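Local coordinates for protein PfkB family carbohydrate kinase (Listeria grayi DSM 20601, PDB 4GM6) that probably transfers a phosphate group to a sugar or a related compound, as a member of the PfkB family of carbohydrate kinases, at residues Phe166-Val171 with Lys202-Gln207; Ile174-Lys179 with Leu209-Tyr214. One frame throughout, in Å; residues are numbered along the deposited sequence.

Contact 1. Residues Phe166-Val171 with Lys202-Gln207; sequences FWLEMV and KRAYQQ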
ATOM      1  N   PHE C 166      14.123  33.874  23.556  1.00 65.26           N
ATOM      2  CA  PHE C 166      13.963  33.078  24.758  1.00 61.30           C
ATOM      3  C   PHE C 166      14.817  31.805  24.726  1.00 60.98           C
ATOM      4  O   PHE C 166      15.469  31.478  25.710  1.00 61.59           O
ATOM      5  CB  PHE C 166      12.504  32.668  24.958  1.00 60.68           C
ATOM      6  CG  PHE C 166      12.339  31.579  25.976  1.00 58.52           C
ATOM      7  CD1 PHE C 166      12.170  31.890  27.315  1.00 67.69           C
ATOM      8  CD2 PHE C 166      12.398  30.249  25.603  1.00 59.73           C
ATOM      9  CE1 PHE C 166      12.040  30.893  28.265  1.00 64.85           C
ATOM     10  CE2 PHE C 166      12.260  29.247  26.545  1.00 69.68           C
ATOM     11  CZ  PHE C 166      12.089  29.572  27.882  1.00 64.49           C
ATOM     12  N   TRP C 167      14.769  31.060  23.621  1.00 59.97           N
ATOM     13  CA  TRP C 167      15.537  29.817  23.518  1.00 60.36           C
ATOM     14  C   TRP C 167      17.040  30.070  23.429  1.00 66.94           C
ATOM     15  O   TRP C 167      17.837  29.334  24.015  1.00 64.01           O
ATOM     16  CB  TRP C 167      15.048  28.939  22.353  1.00 60.59           C
ATOM     17  CG  TRP C 167      13.829  28.166  22.737  1.00 54.88           C
ATOM     18  CD1 TRP C 167      12.559  28.321  22.241  1.00 54.94           C
ATOM     19  CD2 TRP C 167      13.745  27.147  23.742  1.00 52.06           C
ATOM     20  NE1 TRP C 167      11.699  27.445  22.865  1.00 47.09           N
ATOM     21  CE2 TRP C 167      12.399  26.721  23.795  1.00 49.53           C
ATOM     22  CE3 TRP C 167      14.681  26.538  24.590  1.00 54.21           C
ATOM     23  CZ2 TRP C 167      11.966  25.718  24.665  1.00 55.44           C
ATOM     24  CZ3 TRP C 167      14.247  25.538  25.455  1.00 54.91           C
ATOM     25  CH2 TRP C 167      12.899  25.139  25.482  1.00 52.07           C
ATOM     26  N   LEU C 168      17.422  31.116  22.700  1.00 59.63           N
ATOM     27  CA  LEU C 168      18.818  31.529  22.653  1.00 71.16           C
ATOM     28  C   LEU C 168      19.337  31.730  24.071  1.00 60.81           C
ATOM     29  O   LEU C 168      20.362  31.152  24.450  1.00 64.30           O
ATOM     30  CB  LEU C 168      18.997  32.823  21.837  1.00 63.95           C
ATOM     31  CG  LEU C 168      20.391  33.485  21.894  1.00 74.45           C
ATOM     32  CD1 LEU C 168      21.515  32.534  21.457  1.00 59.92           C
ATOM     33  CD2 LEU C 168      20.394  34.750  21.048  1.00 71.78           C
ATOM     34  N   GLU C 169      18.621  32.536  24.858  1.00 64.14           N
ATOM     35  CA  GLU C 169      19.086  32.889  26.210  1.00 71.19           C
ATOM     36  C   GLU C 169      18.881  31.747  27.199  1.00 75.41           C
ATOM     37  O   GLU C 169      19.568  31.671  28.216  1.00 68.33           O
ATOM     38  CB  GLU C 169      18.384  34.139  26.744  1.00 68.03           C
ATOM     39  CG  GLU C 169      18.372  35.327  25.799  1.00 73.10           C
ATOM     40  CD  GLU C 169      17.809  36.565  26.478  1.00 83.32           C
ATOM     41  OE1 GLU C 169      16.805  36.446  27.223  1.00 81.33           O
ATOM     42  OE2 GLU C 169      18.376  37.658  26.272  1.00 96.62           O
ATOM     43  N   MET C 170      17.919  30.875  26.910  1.00 60.52           N
ATOM     44  CA  MET C 170      17.720  29.695  27.737  1.00 73.48           C
ATOM     45  C   MET C 170      18.875  28.697  27.562  1.00 65.55           C
ATOM     46  O   MET C 170      19.402  28.160  28.545  1.00 64.07           O
ATOM     47  CB  MET C 170      16.381  29.036  27.401  1.00 81.76           C
ATOM     48  CG  MET C 170      16.046  27.840  28.268  1.00 89.94           C
ATOM     49  SD  MET C 170      15.870  28.320  29.990  1.00 96.62           S
ATOM     50  CE  MET C 170      15.235  26.800  30.697  1.00144.77           C
ATOM     51  N   VAL C 171      19.259  28.442  26.309  1.00 61.85           N
ATOM     52  CA  VAL C 171      20.399  27.573  26.031  1.00 60.28           C
ATOM     53  C   VAL C 171      21.672  28.148  26.664  1.00 63.84           C
ATOM     54  O   VAL C 171      22.463  27.423  27.271  1.00 68.17           O
ATOM     55  CB  VAL C 171      20.583  27.328  24.513  1.00 57.44           C
ATOM     56  CG1 VAL C 171      21.805  26.457  24.242  1.00 52.61           C
ATOM     57  CG2 VAL C 171      19.343  26.672  23.931  1.00 54.73           C
ATOM     58  N   LYS C 202      25.135  34.780  12.879  1.00 70.81           N
ATOM     59  CA  LYS C 202      26.536  35.072  13.197  1.00 76.11           C
ATOM     60  C   LYS C 202      26.701  35.624  14.611  1.00 78.64           C
ATOM     61  O   LYS C 202      27.629  35.232  15.339  1.00 81.38           O
ATOM     62  CB  LYS C 202      27.128  36.057  12.177  1.00 84.16           C
ATOM     63  CG  LYS C 202      28.629  36.284  12.311  1.00 93.38           C
ATOM     64  CD  LYS C 202      29.126  37.303  11.291  1.00 98.13           C
ATOM     65  CE  LYS C 202      30.642  37.295  11.186  1.00 98.91           C
ATOM     66  NZ  LYS C 202      31.284  37.573  12.501  1.00107.42           N
ATOM     67  N   ARG C 203      25.799  36.537  14.988  1.00 86.26           N
ATOM     68  CA  ARG C 203      25.872  37.210  16.284  1.00 77.41           C
ATOM     69  C   ARG C 203      25.487  36.262  17.424  1.00 75.01           C
ATOM     70  O   ARG C 203      26.101  36.283  18.490  1.00 88.58           O
ATOM     71  CB  ARG C 203      24.984  38.466  16.287  1.00 85.38           C
ATOM     72  CG  ARG C 203      25.499  39.611  17.144  1.00115.33           C
ATOM     73  CD  ARG C 203      24.840  40.935  16.768  1.00129.93           C
ATOM     74  NE  ARG C 203      23.381  40.848  16.767  1.00131.26           N
ATOM     75  CZ  ARG C 203      22.637  40.731  15.669  1.00122.19           C
ATOM     76  NH1 ARG C 203      21.315  40.652  15.766  1.00 99.56           N
ATOM     77  NH2 ARG C 203      23.211  40.696  14.472  1.00126.57           N
ATOM     78  N   ALA C 204      24.466  35.440  17.193  1.00 69.36           N
ATOM     79  CA  ALA C 204      24.099  34.383  18.134  1.00 76.71           C
ATOM     80  C   ALA C 204      25.259  33.410  18.330  1.00 76.25           C
ATOM     81  O   ALA C 204      25.642  33.086  19.474  1.00 73.36           O
ATOM     82  CB  ALA C 204      22.872  33.629  17.634  1.00 64.70           C
ATOM     83  N   TYR C 205      25.802  32.928  17.200  1.00 72.85           N
ATOM     84  CA  TYR C 205      26.938  32.011  17.263  1.00 81.00           C
ATOM     85  C   TYR C 205      28.098  32.606  18.085  1.00 77.16           C
ATOM     86  O   TYR C 205      28.781  31.892  18.830  1.00 76.72           O
ATOM     87  CB  TYR C 205      27.403  31.619  15.849  1.00 64.01           C
ATOM     88  CG  TYR C 205      26.461  30.689  15.105  1.00 62.22           C
ATOM     89  CD1 TYR C 205      25.914  29.576  15.734  1.00 65.13           C
ATOM     90  CD2 TYR C 205      26.140  30.904  13.766  1.00 58.69           C
ATOM     91  CE1 TYR C 205      25.059  28.720  15.063  1.00 57.78           C
ATOM     92  CE2 TYR C 205      25.284  30.044  13.086  1.00 55.45           C
ATOM     93  CZ  TYR C 205      24.746  28.955  13.742  1.00 53.86           C
ATOM     94  OH  TYR C 205      23.899  28.081  13.079  1.00 59.54           O
ATOM     95  N   GLN C 206      28.316  33.913  17.971  1.00 70.89           N
ATOM     96  CA  GLN C 206      29.417  34.537  18.705  1.00 80.84           C
ATOM     97  C   GLN C 206      29.231  34.460  20.221  1.00 80.85           C
ATOM     98  O   GLN C 206      30.234  34.524  20.970  1.00 79.52           O
ATOM     99  CB  GLN C 206      29.649  35.980  18.251  1.00 81.50           C
ATOM    100  CG  GLN C 206      30.249  36.070  16.853  1.00 90.04           C
ATOM    101  CD  GLN C 206      30.526  37.501  16.436  1.00107.66           C
ATOM    102  OE1 GLN C 206      29.712  38.396  16.673  1.00128.38           O
ATOM    103  NE2 GLN C 206      31.681  37.727  15.809  1.00 92.25           N
ATOM    104  N   GLN C 207      27.951  34.278  20.668  1.00 77.72           N
ATOM    105  CA  GLN C 207      27.686  34.101  22.086  1.00 85.97           C
ATOM    106  C   GLN C 207      27.928  32.651  22.526  1.00 74.30           C
ATOM    107  O   GLN C 207      28.414  32.406  23.619  1.00 84.79           O
ATOM    108  CB  GLN C 207      26.234  34.488  22.439  1.00 82.47           C
ATOM    109  CG  GLN C 207      25.830  35.888  21.958  1.00118.63           C
ATOM    110  CD  GLN C 207      24.369  36.173  22.230  1.00108.25           C
ATOM    111  OE1 GLN C 207      23.857  35.866  23.308  1.00102.16           O
ATOM    112  NE2 GLN C 207      23.689  36.757  21.251  1.00 94.99           N
TER
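L168 of helix 165-180 reaches A204 and Q207, one turn apart on helix 198-208, and these two approaches make up the whole contact. The apolar part is a meeting of methyls: CD1 of L168 stands 4.2 Å from CB of A204, loose van der Waals range. CG of L168 lies anti to the backbone N (chi1 171°), which carries the forked end of the side chain out toward the neighbouring helix, one methyl for each partner. L168 and A204 are also where the two backbones come nearest, with 7.5 Å between their CA atoms. The single methyl of A204 probably helps the helices come this near; A204 also packs on W196, and L168 on I161 of helix 158-163.

The mixed apolar-polar part involves Q207, a solvent-exposed residue. There CD2 of L168 is 3.9 Å from NE2 of Q207, and the two side chains cross at about a right angle. Q207 is extended beyond CG (chi2 175°), which brings the NE2 end of its amide to the CD2 methyl, a dispersion contact without a hydrogen bond.

Both helices lie on the same face of the large, mostly parallel sheet of the PfkB (ribokinase-like) fold, where they are successive beta-alpha-beta crossover helices: helix 165-180 leads into strand 184-188, and helix 198-208 into strand 214-216. Only 112 Å² is buried between the segments, so the two helices touch lightly here.

Polar and aromatic anchoring is directed to other parts of the fold. W167 stacks on F134 and gives its NE1 hydrogen to the F134 carbonyl, while on the second helix Y205 OH bonds to the M189 carbonyl and K202 forms a salt bridge with E227.

Contact 2. Residues Ile174-Lys179 with Leu209-Tyr214; sequences IIREAK and LPLVDY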
ATOM      1  N   ILE C 174      21.693  27.482  30.428  1.00 62.56           N
ATOM      2  CA  ILE C 174      21.882  26.058  30.768  1.00 73.15           C
ATOM      3  C   ILE C 174      23.330  25.631  30.617  1.00 65.40           C
ATOM      4  O   ILE C 174      23.940  25.099  31.603  1.00 76.02           O
ATOM      5  CB  ILE C 174      21.002  25.131  29.921  1.00 74.20           C
ATOM      6  CG1 ILE C 174      19.548  25.573  30.037  1.00 95.84           C
ATOM      7  CG2 ILE C 174      21.182  23.670  30.343  1.00 84.19           C
ATOM      8  CD1 ILE C 174      19.058  25.718  31.482  1.00105.09           C
ATOM      9  N   ILE C 175      23.902  25.890  29.408  1.00 63.99           N
ATOM     10  CA  ILE C 175      25.328  25.694  29.193  1.00 67.54           C
ATOM     11  C   ILE C 175      26.166  26.319  30.327  1.00 64.42           C
ATOM     12  O   ILE C 175      27.106  25.692  30.795  1.00 75.39           O
ATOM     13  CB  ILE C 175      25.775  26.289  27.843  1.00 70.31           C
ATOM     14  CG1 ILE C 175      25.133  25.518  26.687  1.00 64.26           C
ATOM     15  CG2 ILE C 175      27.302  26.287  27.738  1.00 70.82           C
ATOM     16  CD1 ILE C 175      25.095  26.283  25.374  1.00 66.95           C
ATOM     17  N   ARG C 176      25.865  27.544  30.749  1.00 72.74           N
ATOM     18  CA  ARG C 176      26.624  28.152  31.850  1.00 79.91           C
ATOM     19  C   ARG C 176      26.471  27.394  33.152  1.00 86.76           C
ATOM     20  O   ARG C 176      27.447  27.126  33.806  1.00 96.92           O
ATOM     21  CB  ARG C 176      26.276  29.625  32.035  1.00 99.11           C
ATOM     22  CG  ARG C 176      26.909  30.537  31.014  1.00 83.44           C
ATOM     23  CD  ARG C 176      26.558  31.974  31.249  1.00 98.45           C
ATOM     24  NE  ARG C 176      26.881  32.798  30.101  1.00106.58           N
ATOM     25  CZ  ARG C 176      26.222  33.893  29.775  1.00112.38           C
ATOM     26  NH1 ARG C 176      25.206  34.287  30.506  1.00108.36           N
ATOM     27  NH2 ARG C 176      26.566  34.585  28.715  1.00113.72           N
ATOM     28  N   GLU C 177      25.260  26.986  33.499  1.00 78.00           N
ATOM     29  CA  GLU C 177      25.069  26.194  34.707  1.00 81.46           C
ATOM     30  C   GLU C 177      25.854  24.893  34.510  1.00 74.38           C
ATOM     31  O   GLU C 177      26.660  24.482  35.358  1.00 81.28           O
ATOM     32  CB  GLU C 177      23.573  25.918  34.940  1.00 76.85           C
ATOM     33  CG  GLU C 177      23.278  24.967  36.088  1.00 80.29           C
ATOM     34  CD  GLU C 177      23.418  25.599  37.479  1.00106.09           C
ATOM     35  OE1 GLU C 177      24.196  26.590  37.634  1.00 94.78           O
ATOM     36  OE2 GLU C 177      22.746  25.091  38.425  1.00104.57           O
ATOM     37  N   ALA C 178      25.620  24.245  33.361  1.00 73.66           N
ATOM     38  CA  ALA C 178      26.342  22.988  33.017  1.00 70.64           C
ATOM     39  C   ALA C 178      27.923  23.145  33.208  1.00 71.77           C
ATOM     40  O   ALA C 178      28.574  22.342  33.962  1.00 79.56           O
ATOM     41  CB  ALA C 178      26.027  22.490  31.563  1.00 67.87           C
ATOM     42  N   LYS C 179      28.501  24.182  32.582  1.00 77.14           N
ATOM     43  CA  LYS C 179      29.946  24.412  32.651  1.00 84.24           C
ATOM     44  C   LYS C 179      30.481  24.556  34.100  1.00 99.39           C
ATOM     45  O   LYS C 179      31.563  24.043  34.425  1.00 89.18           O
ATOM     46  CB  LYS C 179      30.351  25.608  31.793  1.00 83.77           C
ATOM     47  CG  LYS C 179      30.515  25.266  30.304  1.00 86.28           C
ATOM     48  CD  LYS C 179      30.757  26.510  29.450  1.00 89.98           C
ATOM     49  CE  LYS C 179      32.089  27.187  29.829  1.00 97.30           C
ATOM     50  NZ  LYS C 179      33.306  26.376  29.480  1.00 86.00           N
ATOM     51  N   LEU C 209      29.815  29.972  20.829  1.00 67.97           N
ATOM     52  CA  LEU C 209      31.142  29.353  20.568  1.00 80.83           C
ATOM     53  C   LEU C 209      32.208  29.449  21.686  1.00 85.38           C
ATOM     54  O   LEU C 209      32.871  28.456  21.994  1.00 81.76           O
ATOM     55  CB  LEU C 209      31.757  29.864  19.246  1.00 85.32           C
ATOM     56  CG  LEU C 209      30.946  29.476  17.999  1.00 75.94           C
ATOM     57  CD1 LEU C 209      31.563  30.104  16.756  1.00 79.30           C
ATOM     58  CD2 LEU C 209      30.842  27.962  17.844  1.00 69.51           C
ATOM     59  N   PRO C 210      32.379  30.629  22.278  1.00 76.82           N
ATOM     60  CA  PRO C 210      33.365  30.744  23.412  1.00 77.74           C
ATOM     61  C   PRO C 210      33.073  29.742  24.532  1.00 74.85           C
ATOM     62  O   PRO C 210      33.929  29.490  25.403  1.00 78.68           O
ATOM     63  CB  PRO C 210      33.126  32.144  23.895  1.00 78.98           C
ATOM     64  CG  PRO C 210      32.589  32.883  22.698  1.00 79.56           C
ATOM     65  CD  PRO C 210      31.755  31.905  21.892  1.00 72.94           C
ATOM     66  N   LEU C 211      31.870  29.166  24.482  1.00 76.14           N
ATOM     67  CA  LEU C 211      31.364  28.264  25.516  1.00 80.01           C
ATOM     68  C   LEU C 211      31.388  26.778  25.160  1.00 71.09           C
ATOM     69  O   LEU C 211      30.918  25.946  25.953  1.00 76.95           O
ATOM     70  CB  LEU C 211      29.902  28.617  25.833  1.00 68.24           C
ATOM     71  CG  LEU C 211      29.642  29.918  26.570  1.00 70.81           C
ATOM     72  CD1 LEU C 211      28.230  29.869  27.149  1.00 74.32           C
ATOM     73  CD2 LEU C 211      30.693  30.121  27.672  1.00 71.60           C
ATOM     74  N   VAL C 212      31.901  26.436  23.965  1.00 70.09           N
ATOM     75  CA  VAL C 212      31.812  25.050  23.459  1.00 63.82           C
ATOM     76  C   VAL C 212      33.106  24.203  23.582  1.00 70.53           C
ATOM     77  O   VAL C 212      34.228  24.714  23.449  1.00 69.83           O
ATOM     78  CB  VAL C 212      31.328  25.039  21.995  1.00 61.56           C
ATOM     79  CG1 VAL C 212      31.385  23.622  21.427  1.00 62.01           C
ATOM     80  CG2 VAL C 212      29.911  25.621  21.888  1.00 61.37           C
ATOM     81  N   ASP C 213      32.938  22.906  23.833  1.00 68.77           N
ATOM     82  CA  ASP C 213      34.067  21.964  23.926  1.00 71.66           C
ATOM     83  C   ASP C 213      34.235  21.165  22.641  1.00 66.84           C
ATOM     84  O   ASP C 213      35.354  20.979  22.141  1.00 66.91           O
ATOM     85  CB  ASP C 213      33.837  20.984  25.068  1.00 64.54           C
ATOM     86  CG  ASP C 213      33.793  21.668  26.401  1.00 70.58           C
ATOM     87  OD1 ASP C 213      34.820  22.249  26.784  1.00 69.17           O
ATOM     88  OD2 ASP C 213      32.732  21.637  27.055  1.00 79.75           O
ATOM     89  N   TYR C 214      33.109  20.684  22.129  1.00 63.91           N
ATOM     90  CA  TYR C 214      33.076  19.881  20.916  1.00 60.82           C
ATOM     91  C   TYR C 214      32.142  20.561  19.934  1.00 60.71           C
ATOM     92  O   TYR C 214      30.935  20.674  20.194  1.00 54.54           O
ATOM     93  CB  TYR C 214      32.539  18.486  21.219  1.00 60.19           C
ATOM     94  CG  TYR C 214      33.113  17.832  22.461  1.00 62.82           C
ATOM     95  CD1 TYR C 214      34.484  17.836  22.714  1.00 70.34           C
ATOM     96  CD2 TYR C 214      32.274  17.186  23.368  1.00 64.31           C
ATOM     97  CE1 TYR C 214      35.001  17.229  23.849  1.00 69.83           C
ATOM     98  CE2 TYR C 214      32.779  16.572  24.495  1.00 59.00           C
ATOM     99  CZ  TYR C 214      34.139  16.594  24.734  1.00 69.04           C
ATOM    100  OH  TYR C 214      34.623  15.975  25.860  1.00 67.25           O
TER
HETATM  101  O   HOH W   1      32.561  24.634  27.565  1.00 55.78           O
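This is a helix-to-turn contact, apolar at its centre with a water bridge at its edge, where the C-terminal half of helix 165-180 meets the 3-10 turn and loop that lead from helix 198-208 into strand 214-216 of the large sheet. L211 carries the contact. Its CD1 rests 3.7 Å from CG2 of I175 and 4.1 Å from CG of R176, touching the aliphatic root of the arginine, whose chain runs on extended from there. The other methyl, CD2, meets K179, lying 3.9 Å from CE. The leucine fork is thus received by three residues spaced over little more than one helical turn. I175 and K179 both also pack on I185 of the adjoining strand 184-188.

K179 bends at chi3 (64°) and chi4 (68°), which sets CD near the L211 carbonyl and lets NZ reach a water. CD comes 3.5 Å from the carbonyl O of L211, while NZ donates to the water at 2.7 Å. That water gives hydrogens to L211 O, at 2.6 Å, and to D213 OD2, at 3.0 Å. D213 OD2 also accepts from the backbone N of I185, which ties the carboxylate to the neighbouring strand. The ammonium and carboxylate therefore communicate through solvent rather than by direct pairing, and their opposite charges probably add a modest attraction across the shared water.

Overall arrangement
From the N terminus, helix 165-180 supplies the first segment of both contacts, 166-171 and then 174-179. The chain next forms strand 184-188 and returns through helix 198-208, where 202-207 closes contact 1 over 30 intervening residues; 209-214 then closes contact 2 over 29. The chain thus meets 166-171, 174-179, 202-207 and 209-214 in that order, so the two loops cross rather than nest. Contact 1 joins the two crossover helices, whereas contact 2 ties the later part of the first helix to the turn entering strand 214-216. Their centres are 12 Å apart, and Y205 O packs 4.3 Å from P210 CD between them.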